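Local coordinates for hypothetical protein (Ralstonia eutropha, PDB 2OPK), which is of unproven function but belongs to the cupin superfamily and has been put forward as a possible mannose-6-phosphate isomerase, at residues 19-24 with 35-40; 46-51 with 90-95; 53-58 with 106-111; 59-64 with 101-106. All coordinates share one frame; numbering follows the deposited sequence. Where two conformers were deposited one is given.

Interaction 1: residues 19-24 with 35-40; sequences DEIFQP and RIISNG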
loop_
_atom_site.group_PDB
_atom_site.type_symbol
_atom_site.label_atom_id
_atom_site.label_comp_id
_atom_site.label_asym_id
_atom_site.label_seq_id
_atom_site.Cartn_x
_atom_site.Cartn_y
_atom_site.Cartn_z
ATOM N N ASP B 19 20.734 -9.122 -3.890
ATOM C CA ASP B 19 19.926 -8.337 -4.820
ATOM C C ASP B 19 18.501 -8.115 -4.340
ATOM O O ASP B 19 18.001 -8.879 -3.503
ATOM C CB ASP B 19 19.917 -9.008 -6.176
ATOM C CG ASP B 19 21.304 -9.044 -6.783
ATOM O OD1 ASP B 19 21.876 -7.970 -6.997
ATOM O OD2 ASP B 19 21.832 -10.142 -7.002
ATOM N N GLU B 20 17.860 -7.070 -4.873
ATOM C CA GLU B 20 16.459 -6.771 -4.536
ATOM C C GLU B 20 15.566 -7.902 -4.965
ATOM O O GLU B 20 15.835 -8.551 -5.981
ATOM C CB GLU B 20 15.918 -5.496 -5.203
ATOM C CG GLU B 20 16.402 -4.257 -4.582
ATOM C CD GLU B 20 15.634 -3.026 -5.029
ATOM O OE1 GLU B 20 15.074 -3.016 -6.148
ATOM O OE2 GLU B 20 15.656 -2.053 -4.252
ATOM N N ILE B 21 14.526 -8.131 -4.162
ATOM C CA ILE B 21 13.545 -9.182 -4.379
ATOM C C ILE B 21 12.183 -8.565 -4.614
ATOM O O ILE B 21 11.776 -7.645 -3.894
ATOM C CB ILE B 21 13.534 -10.136 -3.134
ATOM C CG1 ILE B 21 14.795 -10.996 -3.163
ATOM C CG2 ILE B 21 12.293 -10.970 -3.064
ATOM C CD1 ILE B 21 15.153 -11.625 -1.850
ATOM N N PHE B 22 11.475 -9.089 -5.618
ATOM C CA PHE B 22 10.138 -8.681 -5.924
ATOM C C PHE B 22 9.199 -9.862 -5.810
ATOM O O PHE B 22 9.518 -10.964 -6.289
ATOM C CB PHE B 22 10.068 -8.121 -7.345
ATOM C CG PHE B 22 10.873 -6.870 -7.536
ATOM C CD1 PHE B 22 12.246 -6.927 -7.650
ATOM C CD2 PHE B 22 10.251 -5.631 -7.661
ATOM C CE1 PHE B 22 13.002 -5.773 -7.852
ATOM C CE2 PHE B 22 11.021 -4.459 -7.804
ATOM C CZ PHE B 22 12.373 -4.535 -7.918
ATOM N N GLN B 23 8.044 -9.627 -5.193
ATOM C CA GLN B 23 7.020 -10.659 -4.994
ATOM C C GLN B 23 5.644 -10.069 -5.206
ATOM O O GLN B 23 5.228 -9.191 -4.451
ATOM C CB GLN B 23 7.110 -11.269 -3.596
ATOM C CG GLN B 23 8.389 -12.047 -3.429
ATOM C CD GLN B 23 8.498 -12.746 -2.113
ATOM O OE1 GLN B 23 8.546 -12.095 -1.108
ATOM N NE2 GLN B 23 8.596 -14.078 -2.120
ATOM N N PRO B 24 4.920 -10.551 -6.228
ATOM C CA PRO B 24 3.583 -10.010 -6.460
ATOM C C PRO B 24 2.552 -10.457 -5.389
ATOM O O PRO B 24 2.587 -11.563 -4.912
ATOM C CB PRO B 24 3.231 -10.536 -7.845
ATOM C CG PRO B 24 4.020 -11.802 -7.976
ATOM C CD PRO B 24 5.277 -11.595 -7.207
ATOM N N ARG B 35 5.308 -6.514 -3.323
ATOM C CA ARG B 35 6.254 -6.199 -2.253
ATOM C C ARG B 35 7.681 -6.206 -2.865
ATOM O O ARG B 35 7.986 -7.052 -3.713
ATOM C CB ARG B 35 6.137 -7.309 -1.240
ATOM C CG ARG B 35 6.982 -7.205 -0.122
ATOM C CD ARG B 35 6.664 -8.289 0.865
ATOM N NE ARG B 35 7.263 -9.605 0.637
ATOM C CZ ARG B 35 7.581 -10.422 1.653
ATOM N NH1 ARG B 35 7.380 -10.026 2.898
ATOM N NH2 ARG B 35 8.096 -11.616 1.480
ATOM N N ILE B 36 8.509 -5.244 -2.466
ATOM C CA ILE B 36 9.914 -5.165 -2.873
ATOM C C ILE B 36 10.722 -5.213 -1.593
ATOM O O ILE B 36 10.371 -4.544 -0.597
ATOM C CB ILE B 36 10.285 -3.863 -3.593
ATOM C CG1 ILE B 36 9.287 -3.562 -4.710
ATOM C CG2 ILE B 36 11.776 -3.930 -4.120
ATOM C CD1 ILE B 36 9.422 -2.147 -5.414
ATOM N N ILE B 37 11.772 -6.038 -1.589
ATOM C CA ILE B 37 12.654 -6.170 -0.441
ATOM C C ILE B 37 14.056 -5.736 -0.855
ATOM O O ILE B 37 14.709 -6.390 -1.710
ATOM C CB ILE B 37 12.709 -7.625 0.090
ATOM C CG1 ILE B 37 11.294 -8.197 0.303
ATOM C CG2 ILE B 37 13.530 -7.708 1.372
ATOM C CD1 ILE B 37 10.481 -7.494 1.358
ATOM N N SER B 38 14.507 -4.628 -0.266
ATOM C CA SER B 38 15.841 -4.110 -0.471
ATOM C C SER B 38 16.651 -4.415 0.753
ATOM O O SER B 38 16.132 -4.530 1.873
ATOM C CB SER B 38 15.818 -2.600 -0.676
ATOM O OG SER B 38 14.982 -2.226 -1.756
ATOM N N ASN B 39 17.943 -4.550 0.523
ATOM C CA ASN B 39 18.923 -4.733 1.595
ATOM C C ASN B 39 20.138 -3.891 1.245
ATOM O O ASN B 39 21.236 -4.424 1.052
ATOM C CB ASN B 39 19.330 -6.200 1.729
ATOM C CG ASN B 39 18.330 -7.001 2.509
ATOM O OD1 ASN B 39 18.302 -6.926 3.738
ATOM N ND2 ASN B 39 17.507 -7.795 1.797
ATOM N N GLY B 40 19.920 -2.581 1.112
ATOM C CA GLY B 40 21.017 -1.651 0.883
ATOM C C GLY B 40 21.415 -1.371 -0.544
ATOM O O GLY B 40 22.324 -0.575 -0.776
HETATM O O HOH W 1 17.141 -7.714 -1.173
#
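Strands 21-28 and 31-38 form a beta hairpin at the margin of the five-stranded sheet of this cupin fold, and the contact covers the half of it remote from the turn. Two hydrogen-bonded antiparallel pairs, Ile21 with Ile37 and Gln23 with Arg35, enclose the non-hydrogen-bonded pair Phe22 with Ile36; the bond from Ile37 N to Ile21 O, 2.8 Å long, is nearly straight at 163°.

The tight part lies on strand 31-38, which has strand 102-109 as its other neighbour. There Ile36, branched at CB and so suited to a buried strand, sets CG2 over one face of the Phe22 ring, a CH-pi contact 4.0 Å from the centroid, while its CG1 comes within 3.7 Å of CE2. Strand 21-28, outermost in this chain's sheet, is the looser partner: Phe22 is exposed although Ile36 covers part of one ring face.

At the open end of the hairpin the pairing gives way to polar links. Water 1 donates to Asp19 O and Ile37 O and accepts from Asn39 ND2, and Ser38 OG donates to Glu20 OE2 over 2.6 Å, arriving from above the carboxylate plane. On the Ile21 and Ile37 face, Arg35 bends at chi3 (83°), its NH1 bonding to Leu9 O and Ala11 O. Its NH2 meets Gln23 OE1 at 2.7 Å, with the oxygen in the guanidinium plane.

Interaction 2: residues 46-51 with 90-95; sequences GFWYDS and RHRVAW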
loop_
_atom_site.group_PDB
_atom_site.type_symbol
_atom_site.label_atom_id
_atom_site.label_comp_id
_atom_site.label_asym_id
_atom_site.label_seq_id
_atom_site.Cartn_x
_atom_site.Cartn_y
_atom_site.Cartn_z
ATOM N N GLY B 46 23.942 5.341 -14.068
ATOM C CA GLY B 46 23.356 5.491 -15.384
ATOM C C GLY B 46 21.914 5.001 -15.517
ATOM O O GLY B 46 21.238 5.403 -16.467
ATOM N N PHE B 47 21.438 4.167 -14.574
ATOM C CA PHE B 47 20.125 3.522 -14.689
ATOM C C PHE B 47 18.971 4.398 -14.248
ATOM O O PHE B 47 18.977 4.967 -13.151
ATOM C CB PHE B 47 20.069 2.205 -13.902
ATOM C CG PHE B 47 18.711 1.510 -13.978
ATOM C CD1 PHE B 47 18.398 0.671 -15.054
ATOM C CD2 PHE B 47 17.745 1.720 -12.999
ATOM C CE1 PHE B 47 17.158 0.057 -15.165
ATOM C CE2 PHE B 47 16.491 1.100 -13.097
ATOM C CZ PHE B 47 16.205 0.256 -14.183
ATOM N N TRP B 48 17.958 4.458 -15.100
ATOM C CA TRP B 48 16.722 5.122 -14.803
ATOM C C TRP B 48 15.571 4.184 -15.164
ATOM O O TRP B 48 15.624 3.492 -16.200
ATOM C CB TRP B 48 16.596 6.413 -15.602
ATOM C CG TRP B 48 17.558 7.492 -15.164
ATOM C CD1 TRP B 48 18.829 7.692 -15.630
ATOM C CD2 TRP B 48 17.330 8.503 -14.181
ATOM N NE1 TRP B 48 19.409 8.740 -14.980
ATOM C CE2 TRP B 48 18.508 9.272 -14.096
ATOM C CE3 TRP B 48 16.250 8.841 -13.370
ATOM C CZ2 TRP B 48 18.632 10.374 -13.231
ATOM C CZ3 TRP B 48 16.378 9.934 -12.504
ATOM C CH2 TRP B 48 17.552 10.690 -12.453
ATOM N N TYR B 49 14.548 4.121 -14.304
ATOM C CA TYR B 49 13.346 3.402 -14.657
ATOM C C TYR B 49 12.567 4.332 -15.599
ATOM O O TYR B 49 12.635 5.561 -15.483
ATOM C CB TYR B 49 12.464 3.077 -13.451
ATOM C CG TYR B 49 13.000 2.072 -12.469
ATOM C CD1 TYR B 49 13.026 0.699 -12.770
ATOM C CD2 TYR B 49 13.427 2.476 -11.220
ATOM C CE1 TYR B 49 13.504 -0.226 -11.846
ATOM C CE2 TYR B 49 13.900 1.561 -10.283
ATOM C CZ TYR B 49 13.948 0.213 -10.591
ATOM O OH TYR B 49 14.449 -0.656 -9.634
ATOM N N ASP B 50 11.813 3.721 -16.508
ATOM C CA ASP B 50 10.929 4.436 -17.431
ATOM C C ASP B 50 9.844 3.447 -17.875
ATOM O O ASP B 50 10.139 2.492 -18.586
ATOM C CB ASP B 50 11.746 4.927 -18.621
ATOM C CG ASP B 50 10.928 5.716 -19.608
ATOM O OD1 ASP B 50 9.702 5.774 -19.477
ATOM O OD2 ASP B 50 11.524 6.272 -20.532
ATOM N N SER B 51 8.610 3.640 -17.431
ATOM C CA SER B 51 7.544 2.637 -17.666
ATOM C C SER B 51 6.347 3.236 -18.377
ATOM O O SER B 51 6.044 4.398 -18.166
ATOM C CB SER B 51 7.096 2.027 -16.317
ATOM O OG SER B 51 5.889 1.267 -16.421
ATOM N N ARG B 90 10.857 9.459 -15.410
ATOM C CA ARG B 90 11.965 8.591 -15.075
ATOM C C ARG B 90 12.394 8.789 -13.641
ATOM O O ARG B 90 12.320 9.903 -13.116
ATOM C CB ARG B 90 13.140 8.798 -16.042
ATOM C CG ARG B 90 12.760 8.614 -17.533
ATOM C CD ARG B 90 13.936 8.110 -18.380
ATOM N NE ARG B 90 15.143 8.954 -18.340
ATOM C CZ ARG B 90 16.361 8.572 -18.761
ATOM N NH1 ARG B 90 16.573 7.348 -19.239
ATOM N NH2 ARG B 90 17.402 9.403 -18.676
ATOM N N HIS B 91 12.808 7.692 -13.004
ATOM C CA HIS B 91 13.224 7.759 -11.622
ATOM C C HIS B 91 14.261 6.664 -11.307
ATOM O O HIS B 91 14.486 5.727 -12.076
ATOM C CB HIS B 91 11.990 7.747 -10.683
ATOM C CG HIS B 91 11.410 6.382 -10.430
ATOM N ND1 HIS B 91 10.666 5.692 -11.365
ATOM C CD2 HIS B 91 11.446 5.597 -9.331
ATOM C CE1 HIS B 91 10.296 4.531 -10.860
ATOM N NE2 HIS B 91 10.763 4.445 -9.628
ATOM N N ARG B 92 14.947 6.849 -10.201
ATOM C CA ARG B 92 15.944 5.907 -9.762
ATOM C C ARG B 92 15.972 5.877 -8.250
ATOM O O ARG B 92 15.520 6.816 -7.614
ATOM C CB ARG B 92 17.331 6.279 -10.313
ATOM C CG ARG B 92 17.820 7.698 -9.964
ATOM C CD ARG B 92 19.208 7.967 -10.565
ATOM N NE ARG B 92 20.286 7.445 -9.718
ATOM C CZ ARG B 92 20.911 6.275 -9.868
ATOM N NH1 ARG B 92 20.673 5.464 -10.894
ATOM N NH2 ARG B 92 21.844 5.948 -8.979
ATOM N N VAL B 93 16.496 4.774 -7.702
ATOM C CA VAL B 93 16.694 4.620 -6.284
ATOM C C VAL B 93 18.111 5.099 -5.983
ATOM O O VAL B 93 19.087 4.501 -6.437
ATOM C CB VAL B 93 16.469 3.152 -5.844
ATOM C CG1 VAL B 93 16.748 2.999 -4.369
ATOM C CG2 VAL B 93 15.042 2.752 -6.160
ATOM N N ALA B 94 18.211 6.218 -5.257
ATOM C CA ALA B 94 19.497 6.789 -4.901
ATOM C C ALA B 94 20.182 5.958 -3.782
ATOM O O ALA B 94 21.397 5.784 -3.791
ATOM C CB ALA B 94 19.313 8.223 -4.488
ATOM N N TRP B 95 19.399 5.433 -2.834
ATOM C CA TRP B 95 19.941 4.559 -1.781
ATOM C C TRP B 95 18.806 3.846 -1.064
ATOM O O TRP B 95 17.662 4.274 -1.150
ATOM C CB TRP B 95 20.768 5.341 -0.725
ATOM C CG TRP B 95 19.926 6.190 0.223
ATOM C CD1 TRP B 95 19.383 5.792 1.410
ATOM C CD2 TRP B 95 19.523 7.561 0.039
ATOM N NE1 TRP B 95 18.646 6.815 1.976
ATOM C CE2 TRP B 95 18.716 7.913 1.160
ATOM C CE3 TRP B 95 19.764 8.528 -0.952
ATOM C CZ2 TRP B 95 18.162 9.173 1.307
ATOM C CZ3 TRP B 95 19.211 9.781 -0.802
ATOM C CH2 TRP B 95 18.423 10.096 0.317
#
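A single antiparallel bridge, Tyr49 with His91, ties the long loop between strands 31-38 and 54-61 to strand 91-96 of the three-stranded sheet of the cupin fold. Tyr49 N donates to His91 O over 2.7 Å, almost along the C=O axis; the return bond from His91 N to Tyr49 O is longer, at 3.3 Å.

Beside this bridge the Trp48 indole is sandwiched between two arginines that use it differently. Arg92, with CG in the crowded position between backbone N and carbonyl carbon (chi1 56°), lays its aliphatic chain on the ring: CD sits over the six-membered ring, 3.6 Å from the centroid, in a CH-pi contact. The chain then bends at chi3, so that NH1 gives an in-plane hydrogen bond of 2.9 Å to a lone pair of Phe47 O. Across the opposite face, Arg90 stacks its guanidinium almost flat, planes 22° apart, over the five-membered ring and CB, an off-centre cation-pi pair in which CZ lies 4.4 Å from the centroid. A broad, electron-rich indole suits a place between two long cationic chains. Arg90 is held in that pose by a salt bridge from NH2 to Glu69.

On the other side of the bridge, Tyr49 CD2 lies over one face of the imidazole, 3.7 Å from His91 NE2, with the two rings inclined.

Strand 64-68 flanks strand 91-96 on the side away from the loop, its Ile66 and Cys68 packing on His91, while Glu67 touches both Trp48 and Arg92.

Interaction 3: residues 53-58 with 106-111; sequences QDEWVM and AVHCDA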
loop_
_atom_site.group_PDB
_atom_site.type_symbol
_atom_site.label_atom_id
_atom_site.label_comp_id
_atom_site.label_asym_id
_atom_site.label_seq_id
_atom_site.Cartn_x
_atom_site.Cartn_y
_atom_site.Cartn_z
ATOM N N GLN B 53 3.400 2.270 -17.701
ATOM C CA GLN B 53 2.400 2.288 -16.624
ATOM C C GLN B 53 2.759 3.325 -15.545
ATOM O O GLN B 53 3.921 3.728 -15.390
ATOM C CB GLN B 53 2.330 0.921 -15.965
ATOM C CG GLN B 53 1.676 -0.199 -16.766
ATOM C CD GLN B 53 1.536 -1.460 -15.929
ATOM O OE1 GLN B 53 2.535 -2.074 -15.528
ATOM N NE2 GLN B 53 0.296 -1.842 -15.641
ATOM N N ASP B 54 1.744 3.786 -14.814
ATOM C CA ASP B 54 1.984 4.611 -13.622
ATOM C C ASP B 54 2.484 3.663 -12.543
ATOM O O ASP B 54 2.189 2.475 -12.592
ATOM C CB ASP B 54 0.694 5.246 -13.122
ATOM C CG ASP B 54 0.344 6.523 -13.838
ATOM O OD1 ASP B 54 0.843 6.791 -14.950
ATOM O OD2 ASP B 54 -0.419 7.281 -13.228
ATOM N N GLU B 55 3.239 4.191 -11.591
ATOM C CA GLU B 55 3.658 3.462 -10.393
ATOM C C GLU B 55 3.359 4.318 -9.170
ATOM O O GLU B 55 3.528 5.549 -9.208
ATOM C CB GLU B 55 5.150 3.114 -10.437
ATOM C CG GLU B 55 5.602 2.266 -9.230
ATOM C CD GLU B 55 7.070 1.864 -9.250
ATOM O OE1 GLU B 55 7.750 2.090 -10.294
ATOM O OE2 GLU B 55 7.541 1.308 -8.213
ATOM N N TRP B 56 2.875 3.671 -8.112
ATOM C CA TRP B 56 2.632 4.284 -6.811
ATOM C C TRP B 56 3.459 3.409 -5.878
ATOM O O TRP B 56 3.299 2.197 -5.874
ATOM C CB TRP B 56 1.131 4.260 -6.454
ATOM C CG TRP B 56 0.870 4.884 -5.098
ATOM C CD1 TRP B 56 0.592 6.190 -4.842
ATOM C CD2 TRP B 56 0.935 4.236 -3.821
ATOM N NE1 TRP B 56 0.477 6.395 -3.477
ATOM C CE2 TRP B 56 0.695 5.217 -2.836
ATOM C CE3 TRP B 56 1.160 2.919 -3.411
ATOM C CZ2 TRP B 56 0.691 4.928 -1.495
ATOM C CZ3 TRP B 56 1.143 2.639 -2.062
ATOM C CH2 TRP B 56 0.911 3.627 -1.131
ATOM N N VAL B 57 4.363 3.992 -5.115
ATOM C CA VAL B 57 5.301 3.187 -4.320
ATOM C C VAL B 57 5.520 3.822 -2.971
ATOM O O VAL B 57 5.662 5.039 -2.871
ATOM C CB VAL B 57 6.653 2.975 -5.078
ATOM C CG1 VAL B 57 7.356 4.324 -5.430
ATOM C CG2 VAL B 57 7.577 2.074 -4.305
HETATM N N MSE B 58 5.539 2.988 -1.934
HETATM C CA MSE B 58 5.696 3.445 -0.576
HETATM C C MSE B 58 6.697 2.614 0.210
HETATM O O MSE B 58 6.729 1.395 0.091
HETATM C CB MSE B 58 4.345 3.356 0.149
HETATM C CG MSE B 58 4.320 3.996 1.552
HETATM SE SE MSE B 58 2.532 3.876 2.395
HETATM C CE MSE B 58 2.285 2.117 2.181
ATOM N N ALA B 106 4.402 -1.563 -3.868
ATOM C CA ALA B 106 4.387 -0.911 -5.156
ATOM C C ALA B 106 3.170 -1.331 -5.973
ATOM O O ALA B 106 2.787 -2.513 -5.981
ATOM C CB ALA B 106 5.682 -1.199 -5.909
ATOM N N VAL B 107 2.559 -0.347 -6.639
ATOM C CA VAL B 107 1.380 -0.584 -7.479
ATOM C C VAL B 107 1.680 -0.055 -8.866
ATOM O O VAL B 107 2.120 1.068 -9.027
ATOM C CB VAL B 107 0.091 0.057 -6.933
ATOM C CG1 VAL B 107 -1.167 -0.331 -7.774
ATOM C CG2 VAL B 107 -0.120 -0.320 -5.432
ATOM N N HIS B 108 1.468 -0.916 -9.855
ATOM C CA HIS B 108 1.653 -0.611 -11.245
ATOM C C HIS B 108 0.298 -0.652 -11.903
ATOM O O HIS B 108 -0.438 -1.605 -11.749
ATOM C CB HIS B 108 2.607 -1.651 -11.854
ATOM C CG HIS B 108 3.970 -1.664 -11.215
ATOM N ND1 HIS B 108 4.997 -0.826 -11.616
ATOM C CD2 HIS B 108 4.463 -2.395 -10.183
ATOM C CE1 HIS B 108 6.064 -1.057 -10.870
ATOM N NE2 HIS B 108 5.771 -2.010 -10.001
ATOM N N CYS B 109 -0.052 0.401 -12.623
ATOM C CA CYS B 109 -1.335 0.463 -13.281
ATOM C C CYS B 109 -1.305 1.342 -14.530
ATOM O O CYS B 109 -0.313 2.053 -14.776
ATOM C CB CYS B 109 -2.367 0.989 -12.299
ATOM S SG CYS B 109 -2.113 2.673 -11.836
ATOM N N ASP B 110 -2.401 1.324 -15.295
ATOM C CA ASP B 110 -2.508 2.081 -16.558
ATOM C C ASP B 110 -2.306 3.561 -16.348
ATOM O O ASP B 110 -2.637 4.086 -15.278
ATOM C CB ASP B 110 -3.875 1.856 -17.233
ATOM C CG ASP B 110 -4.070 0.414 -17.720
ATOM O OD1 ASP B 110 -3.077 -0.272 -18.043
ATOM O OD2 ASP B 110 -5.232 -0.044 -17.766
ATOM N N ALA B 111 -1.753 4.240 -17.351
ATOM C CA ALA B 111 -1.617 5.696 -17.280
ATOM C C ALA B 111 -3.015 6.304 -17.448
ATOM O O ALA B 111 -3.250 7.465 -17.080
ATOM C CB ALA B 111 -0.688 6.187 -18.337
HETATM O O HOH W 2 4.843 0.964 -13.484
HETATM O O HOH W 3 8.486 -1.189 -8.568
#
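Glu55 sets CG anti to its backbone N (chi1 -176°) and stays extended beyond it, whereas His108 puts CG anti to the carbonyl carbon (chi1 -61°); the paired side chains therefore run alongside each other. The carboxylate carbon Glu55 CD comes to 3.5 Å from His108 CE1, but the polar ends stay apart, Glu55 OE2 and His108 NE2 4.2 Å from each other. Water 3 spans them instead, donating to Glu55 OE2 at 2.7 Å and accepting a weak bond from His108 NE2. That nitrogen also bonds Glu34, and two nearby carboxylates probably favour a protonated imidazole. At the other ring nitrogen, water 2 lies in plane 2.6 Å from His108 ND1 and donates to Asp54 O.

The backbones beneath belong to strands 54-61 and 102-109, antiparallel neighbours within the five-stranded sheet of the cupin jelly-roll barrel. Glu55 with His108 and Val57 with Ala106 are non-hydrogen-bonded pairs; between them Trp56 and Val107 exchange two bonds, the one from Val107 N to Trp56 O being 2.8 Å. The small Ala106 has its CB 4.1 Å from Val57 CG2.

The reverse face, mostly apolar, meets the second subunit: Trp56 CE3 rests 4.0 Å from Val107 CG2, and Ile33 of that subunit packs on both. Asp54, acidic but buried on this face, has its carboxylate bonded to His84 and Ala87 N and salt-bridged to Arg28 of the second subunit.

Interaction 4: residues 59-64 with 101-106; sequences VVSGSA and PTVWLA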
loop_
_atom_site.group_PDB
_atom_site.type_symbol
_atom_site.label_atom_id
_atom_site.label_comp_id
_atom_site.label_asym_id
_atom_site.label_seq_id
_atom_site.Cartn_x
_atom_site.Cartn_y
_atom_site.Cartn_z
ATOM N N VAL B 59 7.455 3.291 1.066
ATOM C CA VAL B 59 8.364 2.613 2.020
ATOM C C VAL B 59 7.516 2.239 3.207
ATOM O O VAL B 59 6.851 3.092 3.774
ATOM C CB VAL B 59 9.502 3.525 2.488
ATOM C CG1 VAL B 59 10.360 2.806 3.508
ATOM C CG2 VAL B 59 10.345 4.006 1.271
ATOM N N VAL B 60 7.533 0.963 3.568
ATOM C CA VAL B 60 6.751 0.451 4.694
ATOM C C VAL B 60 7.646 0.151 5.903
ATOM O O VAL B 60 7.205 0.266 7.061
ATOM C CB VAL B 60 5.941 -0.798 4.255
ATOM C CG1 VAL B 60 4.928 -1.139 5.264
ATOM C CG2 VAL B 60 5.195 -0.510 2.975
ATOM N N SER B 61 8.884 -0.255 5.637
ATOM C CA SER B 61 9.888 -0.432 6.664
ATOM C C SER B 61 11.235 -0.084 6.076
ATOM O O SER B 61 11.394 -0.059 4.862
ATOM C CB SER B 61 9.920 -1.853 7.227
ATOM O OG SER B 61 10.196 -2.791 6.199
ATOM N N GLY B 62 12.210 0.202 6.947
ATOM C CA GLY B 62 13.513 0.676 6.464
ATOM C C GLY B 62 13.461 2.125 5.999
ATOM O O GLY B 62 12.794 2.947 6.607
ATOM N N SER B 63 14.244 2.458 4.989
ATOM C CA SER B 63 14.363 3.842 4.521
ATOM C C SER B 63 15.031 3.870 3.158
ATOM O O SER B 63 15.708 2.913 2.768
ATOM C CB SER B 63 15.167 4.734 5.494
ATOM O OG SER B 63 16.513 4.313 5.624
ATOM N N ALA B 64 14.865 4.986 2.461
ATOM C CA ALA B 64 15.391 5.126 1.114
ATOM C C ALA B 64 15.474 6.577 0.655
ATOM O O ALA B 64 15.035 7.508 1.331
ATOM C CB ALA B 64 14.468 4.312 0.112
ATOM N N PRO B 101 16.586 -4.430 6.348
ATOM C CA PRO B 101 15.780 -4.447 5.121
ATOM C C PRO B 101 14.849 -3.247 4.946
ATOM O O PRO B 101 14.330 -2.692 5.914
ATOM C CB PRO B 101 14.964 -5.762 5.234
ATOM C CG PRO B 101 15.687 -6.604 6.153
ATOM C CD PRO B 101 16.406 -5.667 7.141
ATOM N N THR B 102 14.674 -2.848 3.694
ATOM C CA THR B 102 13.721 -1.849 3.313
ATOM C C THR B 102 12.637 -2.615 2.538
ATOM O O THR B 102 12.915 -3.222 1.493
ATOM C CB THR B 102 14.349 -0.741 2.468
ATOM O OG1 THR B 102 15.302 -0.023 3.250
ATOM C CG2 THR B 102 13.300 0.248 2.001
ATOM N N VAL B 103 11.431 -2.634 3.095
ATOM C CA VAL B 103 10.285 -3.273 2.445
ATOM C C VAL B 103 9.383 -2.204 1.872
ATOM O O VAL B 103 8.999 -1.261 2.584
ATOM C CB VAL B 103 9.453 -4.155 3.449
ATOM C CG1 VAL B 103 8.265 -4.789 2.737
ATOM C CG2 VAL B 103 10.353 -5.212 4.107
ATOM N N TRP B 104 9.036 -2.361 0.599
ATOM C CA TRP B 104 8.192 -1.411 -0.133
ATOM C C TRP B 104 6.918 -2.086 -0.583
ATOM O O TRP B 104 6.873 -3.306 -0.723
ATOM C CB TRP B 104 8.832 -0.966 -1.422
ATOM C CG TRP B 104 10.280 -0.555 -1.412
ATOM C CD1 TRP B 104 11.344 -1.349 -1.210
ATOM C CD2 TRP B 104 10.796 0.759 -1.676
ATOM N NE1 TRP B 104 12.507 -0.626 -1.325
ATOM C CE2 TRP B 104 12.197 0.677 -1.603
ATOM C CE3 TRP B 104 10.206 1.997 -1.948
ATOM C CZ2 TRP B 104 13.023 1.785 -1.826
ATOM C CZ3 TRP B 104 11.011 3.094 -2.181
ATOM C CH2 TRP B 104 12.406 2.992 -2.104
ATOM N N LEU B 105 5.912 -1.261 -0.844
ATOM C CA LEU B 105 4.666 -1.698 -1.476
ATOM C C LEU B 105 4.566 -0.887 -2.736
ATOM O O LEU B 105 4.684 0.346 -2.690
ATOM C CB LEU B 105 3.466 -1.412 -0.578
ATOM C CG LEU B 105 2.124 -1.908 -1.119
ATOM C CD1 LEU B 105 2.056 -3.443 -1.159
ATOM C CD2 LEU B 105 1.031 -1.363 -0.244
ATOM N N ALA B 106 4.402 -1.563 -3.868
ATOM C CA ALA B 106 4.387 -0.911 -5.156
ATOM C C ALA B 106 3.170 -1.331 -5.973
ATOM O O ALA B 106 2.787 -2.513 -5.981
ATOM C CB ALA B 106 5.682 -1.199 -5.909
#
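One face of the Trp104 indole is taken by methyl groups: Val59 CG2 stands over the six-membered ring, 4.0 Å from its centroid in a CH-pi contact, and Thr102 CG2, two residues along the same strand, also lies over that face. Ala64 CB approaches obliquely and closely, 3.3 Å from Trp104 CH2, a tight fit that a small side chain suits. The ring reaches this position with CG anti to the carbonyl carbon (chi1 -46°), running alongside Val59 and pointing the same way. Its NE1 is directed instead to strand 31-38, where it bonds Ser38 OG.

Val59 and Trp104 are a non-hydrogen-bonded antiparallel pair of strands 54-61 and 102-109 in the cupin sheet. Just beyond them the pairing is interrupted by a classic beta bulge, Val60 and Ser61 both facing Val103. Val103 O is accordingly gripped twice, by Val60 N at 2.8 Å nearly along the C=O axis and by Ser61 N at 3.2 Å on a lone pair. In return Val103 N gives a bent bond to Ser61 O, with a weak one to Ser61 OG, a hydroxyl that also touches Val103 CB at 3.2 Å.

After the bulge the chain turns away through Gly62, whose positive phi (75°) and closeness to Pro101 O and Thr102 OG1 both suit a residue without a side chain. Thr102 has OG1 beside its own backbone N (chi1 -65°), which brings that hydroxyl to 3.0 Å from Ser63 O. The neighbouring Ser63 OG turns to Asp97, while Val60 CG2 packs 4.1 Å from Leu105 CB.

Three contacts build one sheet, of strand order 21-28, 31-38, 102-109, 54-61, 81-85, with interaction 1 at the edge hairpin and interactions 3 and 4 on an inner pair. Interactions 1 and 4 are closest, about 9 Å between centres, joined through backbone bonds. Along the chain interaction 1 closes before the others open, and interaction 4 is nested inside interaction 3, sharing Ala106. Interaction 2, which joins a loop to strand 91-96 of the other sheet, crosses both in sequence; its centre lies about 14 Å from that of interaction 3, and His91 packs against Glu55. Glu20, Tyr49 and Trp104 lie near unidentified bound material, probably from the crystallisation liquor, which may mark a pocket between the sheets, as in other cupins.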